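Local coordinates for protein macrolide 2'-phosphotransferase MphH (Brachybacterium faecium, PDB 5UXD) that probably transfers a phosphate group from a nucleotide to the 2'-hydroxyl of macrolide antibiotics, and binds azithromycin, at residues Gly23-Thr28 with Ala38-His43; Leu76-Pro81 with Glu209-Val214. One frame throughout, in Å; residues are numbered along the deposited sequence.

Interaction 1. Residues Gly23-Thr28 with Ala38-His43; sequences GGTLRT and AFARAH. With ZIT (azithromycin), chain I.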
ATOM      1  N   GLY A  23      -6.465  29.059  -9.897  1.00 22.54           N
ATOM      2  CA  GLY A  23      -6.371  29.164  -8.449  1.00 18.01           C
ATOM      3  C   GLY A  23      -7.710  29.080  -7.747  1.00 19.68           C
ATOM      4  O   GLY A  23      -7.784  28.659  -6.590  1.00 25.63           O
ATOM      5  N   GLY A  24      -8.785  29.459  -8.436  1.00 23.16           N
ATOM      6  CA  GLY A  24     -10.111  29.341  -7.867  1.00 27.62           C
ATOM      7  C   GLY A  24     -10.493  27.925  -7.499  1.00 26.92           C
ATOM      8  O   GLY A  24     -11.386  27.728  -6.670  1.00 24.66           O
ATOM      9  N   THR A  25      -9.832  26.934  -8.092  1.00 24.48           N
ATOM     10  CA  THR A  25     -10.126  25.534  -7.853  1.00 25.12           C
ATOM     11  C   THR A  25      -9.157  24.881  -6.879  1.00 18.91           C
ATOM     12  O   THR A  25      -9.297  23.686  -6.606  1.00 20.46           O
ATOM     13  CB  THR A  25     -10.099  24.749  -9.173  1.00 22.58           C
ATOM     14  OG1 THR A  25      -8.742  24.621  -9.619  1.00 20.20           O
ATOM     15  CG2 THR A  25     -10.908  25.452 -10.236  1.00 25.35           C
ATOM     16  N   LEU A  26      -8.170  25.611  -6.361  1.00 20.96           N
ATOM     17  CA  LEU A  26      -7.093  24.963  -5.624  1.00 19.51           C
ATOM     18  C   LEU A  26      -7.533  24.646  -4.200  1.00 26.94           C
ATOM     19  O   LEU A  26      -8.110  25.496  -3.519  1.00 24.94           O
ATOM     20  CB  LEU A  26      -5.844  25.839  -5.609  1.00 26.11           C
ATOM     21  CG  LEU A  26      -4.584  25.007  -5.406  1.00 32.03           C
ATOM     22  CD1 LEU A  26      -3.464  25.529  -6.281  1.00 28.85           C
ATOM     23  CD2 LEU A  26      -4.185  24.998  -3.937  1.00 23.93           C
ATOM     24  N   ARG A  27      -7.277  23.407  -3.768  1.00 17.26           N
ATOM     25  CA  ARG A  27      -7.543  22.951  -2.412  1.00 19.90           C
ATOM     26  C   ARG A  27      -6.317  22.195  -1.918  1.00 27.94           C
ATOM     27  O   ARG A  27      -5.513  21.706  -2.711  1.00 20.36           O
ATOM     28  CB  ARG A  27      -8.784  22.043  -2.347  1.00 29.58           C
ATOM     29  CG  ARG A  27     -10.086  22.734  -2.727  1.00 45.49           C
ATOM     30  CD  ARG A  27     -11.289  21.804  -2.560  1.00 60.71           C
ATOM     31  NE  ARG A  27     -12.235  22.302  -1.560  1.00 71.34           N
ATOM     32  CZ  ARG A  27     -13.355  22.961  -1.849  1.00 76.55           C
ATOM     33  NH1 ARG A  27     -13.678  23.207  -3.115  1.00 68.37           N
ATOM     34  NH2 ARG A  27     -14.152  23.380  -0.872  1.00 75.33           N
ATOM     35  N   THR A  28      -6.161  22.104  -0.600  1.00 23.69           N
ATOM     36  CA  THR A  28      -5.018  21.390  -0.046  1.00 26.00           C
ATOM     37  C   THR A  28      -5.467  20.383   1.000  1.00 36.51           C
ATOM     38  O   THR A  28      -6.470  20.581   1.692  1.00 28.76           O
ATOM     39  CB  THR A  28      -3.976  22.335   0.585  1.00 28.25           C
ATOM     40  OG1 THR A  28      -4.590  23.121   1.609  1.00 32.26           O
ATOM     41  CG2 THR A  28      -3.347  23.248  -0.469  1.00 23.77           C
ATOM     42  N   ALA A  38      -1.870  19.129  -2.866  1.00 19.90           N
ATOM     43  CA  ALA A  38      -2.832  20.075  -3.414  1.00 19.04           C
ATOM     44  C   ALA A  38      -3.502  19.497  -4.655  1.00 24.71           C
ATOM     45  O   ALA A  38      -2.906  18.717  -5.405  1.00 23.23           O
ATOM     46  CB  ALA A  38      -2.175  21.426  -3.760  1.00 17.70           C
ATOM     47  N   PHE A  39      -4.758  19.891  -4.858  1.00 21.66           N
ATOM     48  CA  PHE A  39      -5.537  19.533  -6.035  1.00 21.85           C
ATOM     49  C   PHE A  39      -6.007  20.807  -6.721  1.00 19.13           C
ATOM     50  O   PHE A  39      -6.512  21.715  -6.057  1.00 21.91           O
ATOM     51  CB  PHE A  39      -6.768  18.695  -5.670  1.00 27.79           C
ATOM     52  CG  PHE A  39      -6.483  17.574  -4.718  1.00 32.21           C
ATOM     53  CD1 PHE A  39      -6.070  16.343  -5.188  1.00 26.06           C
ATOM     54  CD2 PHE A  39      -6.629  17.753  -3.351  1.00 26.28           C
ATOM     55  CE1 PHE A  39      -5.808  15.308  -4.314  1.00 31.91           C
ATOM     56  CE2 PHE A  39      -6.372  16.717  -2.467  1.00 38.39           C
ATOM     57  CZ  PHE A  39      -5.960  15.497  -2.948  1.00 25.32           C
ATOM     58  N   ALA A  40      -5.872  20.866  -8.046  1.00 17.26           N
ATOM     59  CA  ALA A  40      -6.375  22.022  -8.776  1.00 20.20           C
ATOM     60  C   ALA A  40      -6.691  21.612 -10.203  1.00 21.90           C
ATOM     61  O   ALA A  40      -6.208  20.590 -10.694  1.00 22.42           O
ATOM     62  CB  ALA A  40      -5.363  23.183  -8.780  1.00 16.12           C
ATOM     63  N   ARG A  41      -7.496  22.434 -10.862  1.00 17.90           N
ATOM     64  CA  ARG A  41      -7.732  22.289 -12.290  1.00 17.63           C
ATOM     65  C   ARG A  41      -6.745  23.155 -13.060  1.00 21.66           C
ATOM     66  O   ARG A  41      -6.470  24.296 -12.676  1.00 21.60           O
ATOM     67  CB  ARG A  41      -9.169  22.658 -12.646  1.00 17.01           C
ATOM     68  CG  ARG A  41      -9.601  22.209 -14.034  1.00 30.44           C
ATOM     69  CD  ARG A  41     -11.095  22.418 -14.261  1.00 40.92           C
ATOM     70  NE  ARG A  41     -11.860  22.424 -13.017  1.00 43.49           N
ATOM     71  CZ  ARG A  41     -12.541  21.383 -12.548  1.00 48.54           C
ATOM     72  NH1 ARG A  41     -12.553  20.230 -13.211  1.00 45.81           N
ATOM     73  NH2 ARG A  41     -13.211  21.494 -11.410  1.00 59.46           N
ATOM     74  N   ALA A  42      -6.197  22.603 -14.140  1.00 22.03           N
ATOM     75  CA  ALA A  42      -5.318  23.390 -14.988  1.00 25.05           C
ATOM     76  C   ALA A  42      -6.140  24.265 -15.933  1.00 31.40           C
ATOM     77  O   ALA A  42      -7.341  24.061 -16.130  1.00 26.80           O
ATOM     78  CB  ALA A  42      -4.370  22.480 -15.771  1.00 18.26           C
ATOM     79  N   HIS A  43      -5.479  25.271 -16.510  1.00 29.90           N
ATOM     80  CA  HIS A  43      -6.170  26.221 -17.374  1.00 32.67           C
ATOM     81  C   HIS A  43      -6.814  25.545 -18.578  1.00 34.68           C
ATOM     82  O   HIS A  43      -7.764  26.092 -19.146  1.00 33.90           O
ATOM     83  CB  HIS A  43      -5.207  27.323 -17.814  1.00 40.16           C
ATOM     84  CG  HIS A  43      -4.957  28.353 -16.755  1.00 49.66           C
ATOM     85  ND1 HIS A  43      -4.068  29.394 -16.919  1.00 56.60           N
ATOM     86  CD2 HIS A  43      -5.475  28.493 -15.511  1.00 42.15           C
ATOM     87  CE1 HIS A  43      -4.051  30.133 -15.822  1.00 49.81           C
ATOM     88  NE2 HIS A  43      -4.896  29.607 -14.953  1.00 54.49           N
TER
HETATM   89  C1  ZIT I 507     -16.023  26.499 -15.076  1.00 33.03           C
HETATM   90  C2  ZIT I 507     -15.924  25.152 -15.874  1.00 38.22           C
HETATM   91  C3  ZIT I 507     -15.712  25.379 -17.364  1.00 23.88           C
HETATM   92  C4  ZIT I 507     -14.501  26.286 -17.773  1.00 33.14           C
HETATM   93  C5  ZIT I 507     -13.128  25.553 -17.780  1.00 30.19           C
HETATM   94  C6  ZIT I 507     -11.957  26.428 -17.384  1.00 35.58           C
HETATM   95  C7  ZIT I 507     -11.619  27.495 -18.453  1.00 39.79           C
HETATM   96  C8  ZIT I 507     -10.611  28.561 -17.917  1.00 51.67           C
HETATM   97  C9  ZIT I 507     -11.353  29.864 -17.513  1.00 56.68           C
HETATM   98  N10 ZIT I 507     -12.021  29.713 -16.121  1.00 45.43           N
HETATM   99  C11 ZIT I 507     -13.282  30.418 -16.066  1.00 50.29           C
HETATM  100  C12 ZIT I 507     -14.257  29.696 -15.125  1.00 46.52           C
HETATM  101  C13 ZIT I 507     -15.735  29.969 -15.415  1.00 38.91           C
HETATM  102  C14 ZIT I 507     -16.593  28.834 -14.863  1.00 26.21           C
HETATM  103  C15 ZIT I 507     -18.036  29.279 -14.735  1.00 32.44           C
HETATM  104  C16 ZIT I 507     -18.889  28.092 -14.185  1.00 27.80           C
HETATM  105  C17 ZIT I 507     -14.896  24.293 -15.213  1.00 32.15           C
HETATM  106  C18 ZIT I 507     -14.822  26.836 -19.140  1.00 33.76           C
HETATM  107  C19 ZIT I 507     -10.726  25.530 -17.189  1.00 26.28           C
HETATM  108  C20 ZIT I 507      -9.648  28.867 -18.962  1.00 48.30           C
HETATM  109  C21 ZIT I 507     -11.084  30.139 -15.071  1.00 50.84           C
HETATM  110  C22 ZIT I 507     -13.078  31.859 -15.648  1.00 47.07           C
HETATM  111  C23 ZIT I 507     -15.990  30.153 -16.925  1.00 33.18           C
HETATM  112  O1  ZIT I 507     -15.685  26.551 -13.908  1.00 32.30           O
HETATM  113  O6  ZIT I 507     -12.257  27.065 -16.154  1.00 29.85           O
HETATM  114  O12 ZIT I 507     -14.013  30.077 -13.793  1.00 43.01           O
HETATM  115  O13 ZIT I 507     -16.128  31.153 -14.715  1.00 28.71           O
HETATM  116  O14 ZIT I 507     -16.556  27.722 -15.762  1.00 29.51           O
HETATM  117  C1A ZIT I 507     -13.329  23.680 -19.281  1.00 35.55           C
HETATM  118  C2A ZIT I 507     -12.685  23.123 -20.525  1.00 33.01           C
HETATM  119  C3A ZIT I 507     -13.192  21.760 -20.816  1.00 31.30           C
HETATM  120  C4A ZIT I 507     -13.012  20.852 -19.665  1.00 34.45           C
HETATM  121  C5A ZIT I 507     -13.657  21.439 -18.405  1.00 34.81           C
HETATM  122  C6A ZIT I 507     -13.420  20.593 -17.227  1.00 31.34           C
HETATM  123  C7A ZIT I 507     -12.976  19.998 -22.453  1.00 46.26           C
HETATM  124  C8A ZIT I 507     -11.063  21.252 -21.911  1.00 25.83           C
HETATM  125  O1A ZIT I 507     -12.821  24.976 -19.047  1.00 33.38           O
HETATM  126  O2A ZIT I 507     -12.994  23.972 -21.640  1.00 32.17           O
HETATM  127  N3A ZIT I 507     -12.515  21.297 -22.062  1.00 36.25           N
HETATM  128  O5A ZIT I 507     -13.146  22.795 -18.119  1.00 29.37           O
HETATM  129  C1B ZIT I 507     -17.988  25.053 -18.145  1.00 30.11           C
HETATM  130  C2B ZIT I 507     -19.303  25.774 -18.330  1.00 23.65           C
HETATM  131  C3B ZIT I 507     -19.607  26.198 -19.745  1.00 31.92           C
HETATM  132  C4B ZIT I 507     -19.246  25.159 -20.753  1.00 32.32           C
HETATM  133  C5B ZIT I 507     -17.799  24.768 -20.596  1.00 27.07           C
HETATM  134  C6B ZIT I 507     -17.388  23.768 -21.652  1.00 30.99           C
HETATM  135  C7B ZIT I 507     -21.152  26.534 -19.836  1.00 25.49           C
HETATM  136  C8B ZIT I 507     -18.947  28.462 -19.200  1.00 23.13           C
HETATM  137  O1B ZIT I 507     -16.925  25.951 -17.937  1.00 28.31           O
HETATM  138  O3B ZIT I 507     -18.839  27.367 -20.087  1.00 26.17           O
HETATM  139  O4B ZIT I 507     -19.461  25.647 -22.093  1.00 27.56           O
HETATM  140  O5B ZIT I 507     -17.615  24.143 -19.277  1.00 27.18           O
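Strands 26-28 and 38-42, the two arms of a beta hairpin, run antiparallel with axes 4.6 Å apart at 168°, and R27 with F39 forms a hydrogen-bonded pair: R27 N reaches F39 O at 2.9 Å, and the reverse bond, F39 N to R27 O, lies in the plane of the R27 carbonyl. Ahead of the strand, the type I turn G23-L26 leaves T25 beyond this ladder, where its side chain takes over from a backbone carbonyl. With chi1 72°, OG1 sits between backbone N and carbonyl carbon and accepts the R41 amide at 2.8 Å (R41 N to T25 OG1), almost straight at 174°. L26, its CG anti to the backbone N, lays CG 3.9 Å from A40 CB and CD2 against A38 CB, while helix 7-16 packs on it. R41 bends at chi3, so that T25 CG2 meets the edge of its guanidinium and azithromycin C17 lies over one face, 4.2 Å from R41 NE. A salt bridge to D47 takes R41 NH1. Since D22 O can only accept, T25 OG1 donates to it while accepting from R41 N, so one hydroxyl links the T25 turn to D22 and to R41, whose guanidinium lies against the macrolide.

Interaction 2. Residues Leu76-Pro81 with Glu209-Val214; sequences LDVAVP and ERITAV
The edge strand 210-214 of the four-stranded antiparallel sheet, in a protein of the kinase-like phosphotransferase family, gains a short backbone partner here: the loop between helix 59-72 and strand 85-86. The evidence is a single bridge, A79 with A213 (CA to CA 4.3 Å), with residue numbers rising in the same direction along both segments. A79 uses both its polar backbone atoms. Its amide gives a hydrogen bond to T212 O at 3.0 Å, nearly straight at 173°, yet the donor stands 39° above the T212 carbonyl plane and so does not meet a lone pair. The return bond, V214 N to A79 O, is also 3.0 Å, and here the donor lies almost along the C=O axis. T212 and A213 both face L205 on strand 204-207, a classic beta bulge.

Beside the bridge, V78 has the most surface buried by the contact, with V214 close behind. At chi1 -59° V78 CG1 is anti to the carbonyl carbon and comes alongside the backbone of I211, while CG2, in the crowded position between N and carbonyl carbon, points to V214 CG2 at 4.3 Å. V128 of helix 119-133 also packs on V78. The methyls of A79 and A213 meet at 4.0 Å. Farther along, V80 CG1 and P81 CD both approach V214 O, a carbonyl that is hydrogen-bonded to W217 NE1, and P81 continues onto L96, which binds GDP in another structure of this protein. V78 CG1 rests 3.3 Å from I211 O, and A213 CB is equally near A79 O.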
ATOM      1  N   LEU A  76       0.026  -2.736 -16.704  1.00 20.51           N
ATOM      2  CA  LEU A  76      -1.236  -2.869 -15.991  1.00 20.50           C
ATOM      3  C   LEU A  76      -2.357  -2.222 -16.792  1.00 26.45           C
ATOM      4  O   LEU A  76      -2.195  -1.119 -17.324  1.00 28.03           O
ATOM      5  CB  LEU A  76      -1.187  -2.213 -14.607  1.00 23.30           C
ATOM      6  CG  LEU A  76      -0.231  -2.702 -13.525  1.00 27.51           C
ATOM      7  CD1 LEU A  76      -0.627  -2.063 -12.195  1.00 22.39           C
ATOM      8  CD2 LEU A  76      -0.242  -4.222 -13.415  1.00 28.95           C
ATOM      9  N   ASP A  77      -3.505  -2.894 -16.844  1.00 29.27           N
ATOM     10  CA  ASP A  77      -4.657  -2.299 -17.506  1.00 27.91           C
ATOM     11  C   ASP A  77      -5.262  -1.181 -16.667  1.00 34.09           C
ATOM     12  O   ASP A  77      -5.709  -0.166 -17.214  1.00 39.70           O
ATOM     13  CB  ASP A  77      -5.692  -3.371 -17.824  1.00 28.13           C
ATOM     14  CG  ASP A  77      -5.198  -4.351 -18.861  1.00 41.59           C
ATOM     15  OD1 ASP A  77      -4.126  -4.092 -19.450  1.00 48.01           O
ATOM     16  OD2 ASP A  77      -5.870  -5.379 -19.079  1.00 46.35           O
ATOM     17  N   VAL A  78      -5.266  -1.328 -15.339  1.00 21.16           N
ATOM     18  CA  VAL A  78      -5.756  -0.244 -14.499  1.00 22.82           C
ATOM     19  C   VAL A  78      -4.696   0.849 -14.426  1.00 26.41           C
ATOM     20  O   VAL A  78      -3.525   0.646 -14.767  1.00 21.91           O
ATOM     21  CB  VAL A  78      -6.160  -0.728 -13.094  1.00 24.95           C
ATOM     22  CG1 VAL A  78      -7.250  -1.782 -13.189  1.00 28.04           C
ATOM     23  CG2 VAL A  78      -4.958  -1.263 -12.344  1.00 21.87           C
ATOM     24  N   ALA A  79      -5.122   2.028 -13.985  1.00 24.55           N
ATOM     25  CA  ALA A  79      -4.280   3.211 -14.010  1.00 24.70           C
ATOM     26  C   ALA A  79      -3.420   3.322 -12.756  1.00 24.46           C
ATOM     27  O   ALA A  79      -3.808   2.883 -11.671  1.00 22.97           O
ATOM     28  CB  ALA A  79      -5.144   4.466 -14.144  1.00 16.87           C
ATOM     29  N   VAL A  80      -2.245   3.926 -12.917  1.00 16.72           N
ATOM     30  CA  VAL A  80      -1.411   4.348 -11.792  1.00 15.62           C
ATOM     31  C   VAL A  80      -0.999   5.790 -12.050  1.00 16.99           C
ATOM     32  O   VAL A  80      -1.077   6.276 -13.189  1.00 18.35           O
ATOM     33  CB  VAL A  80      -0.167   3.441 -11.615  1.00 19.25           C
ATOM     34  CG1 VAL A  80      -0.566   1.991 -11.309  1.00 19.84           C
ATOM     35  CG2 VAL A  80       0.752   3.538 -12.839  1.00 17.88           C
ATOM     36  N   PRO A  81      -0.542   6.500 -11.017  1.00 16.51           N
ATOM     37  CA  PRO A  81      -0.127   7.896 -11.224  1.00 15.09           C
ATOM     38  C   PRO A  81       0.934   8.045 -12.306  1.00 16.50           C
ATOM     39  O   PRO A  81       1.856   7.234 -12.422  1.00 17.24           O
ATOM     40  CB  PRO A  81       0.406   8.305  -9.854  1.00 14.22           C
ATOM     41  CG  PRO A  81      -0.442   7.506  -8.903  1.00 22.43           C
ATOM     42  CD  PRO A  81      -0.656   6.168  -9.584  1.00 19.90           C
ATOM     43  N   GLU A 209     -17.876  -0.955  -8.776  1.00 30.90           N
ATOM     44  CA  GLU A 209     -17.290  -1.998  -7.935  1.00 29.76           C
ATOM     45  C   GLU A 209     -16.076  -2.670  -8.570  1.00 32.73           C
ATOM     46  O   GLU A 209     -15.604  -3.700  -8.064  1.00 25.14           O
ATOM     47  CB  GLU A 209     -18.331  -3.054  -7.526  1.00 36.11           C
ATOM     48  CG  GLU A 209     -19.700  -2.465  -7.181  1.00 50.42           C
ATOM     49  CD  GLU A 209     -20.556  -3.378  -6.315  1.00 65.10           C
ATOM     50  OE1 GLU A 209     -21.506  -2.866  -5.684  1.00 68.40           O
ATOM     51  OE2 GLU A 209     -20.285  -4.601  -6.257  1.00 53.91           O
ATOM     52  N   ARG A 210     -15.537  -2.105  -9.645  1.00 23.09           N
ATOM     53  CA  ARG A 210     -14.319  -2.603 -10.266  1.00 22.36           C
ATOM     54  C   ARG A 210     -13.180  -1.637  -9.989  1.00 26.02           C
ATOM     55  O   ARG A 210     -13.386  -0.420  -9.937  1.00 22.44           O
ATOM     56  CB  ARG A 210     -14.493  -2.779 -11.780  1.00 24.90           C
ATOM     57  CG  ARG A 210     -15.502  -3.850 -12.146  1.00 38.08           C
ATOM     58  CD  ARG A 210     -15.547  -4.141 -13.633  1.00 51.56           C
ATOM     59  NE  ARG A 210     -16.593  -5.117 -13.921  1.00 54.64           N
ATOM     60  CZ  ARG A 210     -17.868  -4.800 -14.126  1.00 61.01           C
ATOM     61  NH1 ARG A 210     -18.254  -3.529 -14.088  1.00 44.79           N
ATOM     62  NH2 ARG A 210     -18.759  -5.752 -14.370  1.00 57.89           N
ATOM     63  N   ILE A 211     -11.984  -2.187  -9.811  1.00 24.82           N
ATOM     64  CA  ILE A 211     -10.798  -1.364  -9.615  1.00 21.27           C
ATOM     65  C   ILE A 211     -10.430  -0.712 -10.936  1.00 18.71           C
ATOM     66  O   ILE A 211     -10.299  -1.386 -11.966  1.00 23.26           O
ATOM     67  CB  ILE A 211      -9.637  -2.211  -9.079  1.00 27.36           C
ATOM     68  CG1 ILE A 211      -9.973  -2.784  -7.705  1.00 19.13           C
ATOM     69  CG2 ILE A 211      -8.349  -1.391  -9.019  1.00 17.40           C
ATOM     70  CD1 ILE A 211      -8.933  -3.795  -7.217  1.00 24.16           C
ATOM     71  N   THR A 212     -10.275   0.607 -10.915  1.00 20.49           N
ATOM     72  CA  THR A 212      -9.833   1.339 -12.088  1.00 20.39           C
ATOM     73  C   THR A 212      -8.489   2.023 -11.896  1.00 25.16           C
ATOM     74  O   THR A 212      -7.921   2.512 -12.879  1.00 22.83           O
ATOM     75  CB  THR A 212     -10.868   2.393 -12.495  1.00 23.94           C
ATOM     76  OG1 THR A 212     -11.089   3.300 -11.406  1.00 24.91           O
ATOM     77  CG2 THR A 212     -12.189   1.721 -12.870  1.00 32.02           C
ATOM     78  N   ALA A 213      -7.966   2.072 -10.675  1.00 16.14           N
ATOM     79  CA  ALA A 213      -6.636   2.612 -10.430  1.00 17.45           C
ATOM     80  C   ALA A 213      -6.143   2.097  -9.091  1.00 20.14           C
ATOM     81  O   ALA A 213      -6.939   1.824  -8.189  1.00 18.28           O
ATOM     82  CB  ALA A 213      -6.636   4.147 -10.441  1.00 26.45           C
ATOM     83  N   VAL A 214      -4.821   1.993  -8.965  1.00 20.86           N
ATOM     84  CA  VAL A 214      -4.180   1.601  -7.720  1.00 22.32           C
ATOM     85  C   VAL A 214      -3.139   2.657  -7.368  1.00 27.18           C
ATOM     86  O   VAL A 214      -2.348   3.077  -8.225  1.00 24.29           O
ATOM     87  CB  VAL A 214      -3.559   0.193  -7.819  1.00 19.55           C
ATOM     88  CG1 VAL A 214      -2.840  -0.177  -6.527  1.00 16.46           C
ATOM     89  CG2 VAL A 214      -4.658  -0.830  -8.119  1.00 18.79           C
TER

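Overall arrangement
Interactions 1 and 2 follow one another along the chain and do not touch: their centres are 23 Å apart and their nearest atoms about 11 Å. Interaction 1, 26 Å from the chain centre, belongs to the peripheral hairpin, where A42 and H43 border one azithromycin; H43 O is 3.4 Å from its C20. Interaction 2 is more central, at 14 Å, and its V214 side chain lies about 14 Å from a second, distinct azithromycin. Both approach the nucleotide site: side chains of F39 and P81 lie about 6 Å and 4 Å, respectively, from that of Y93, and V214 precedes D216 by two residues. Y93 binds GDP and D216 Mg(2+) in another structure of this protein; neither ligand is bound here.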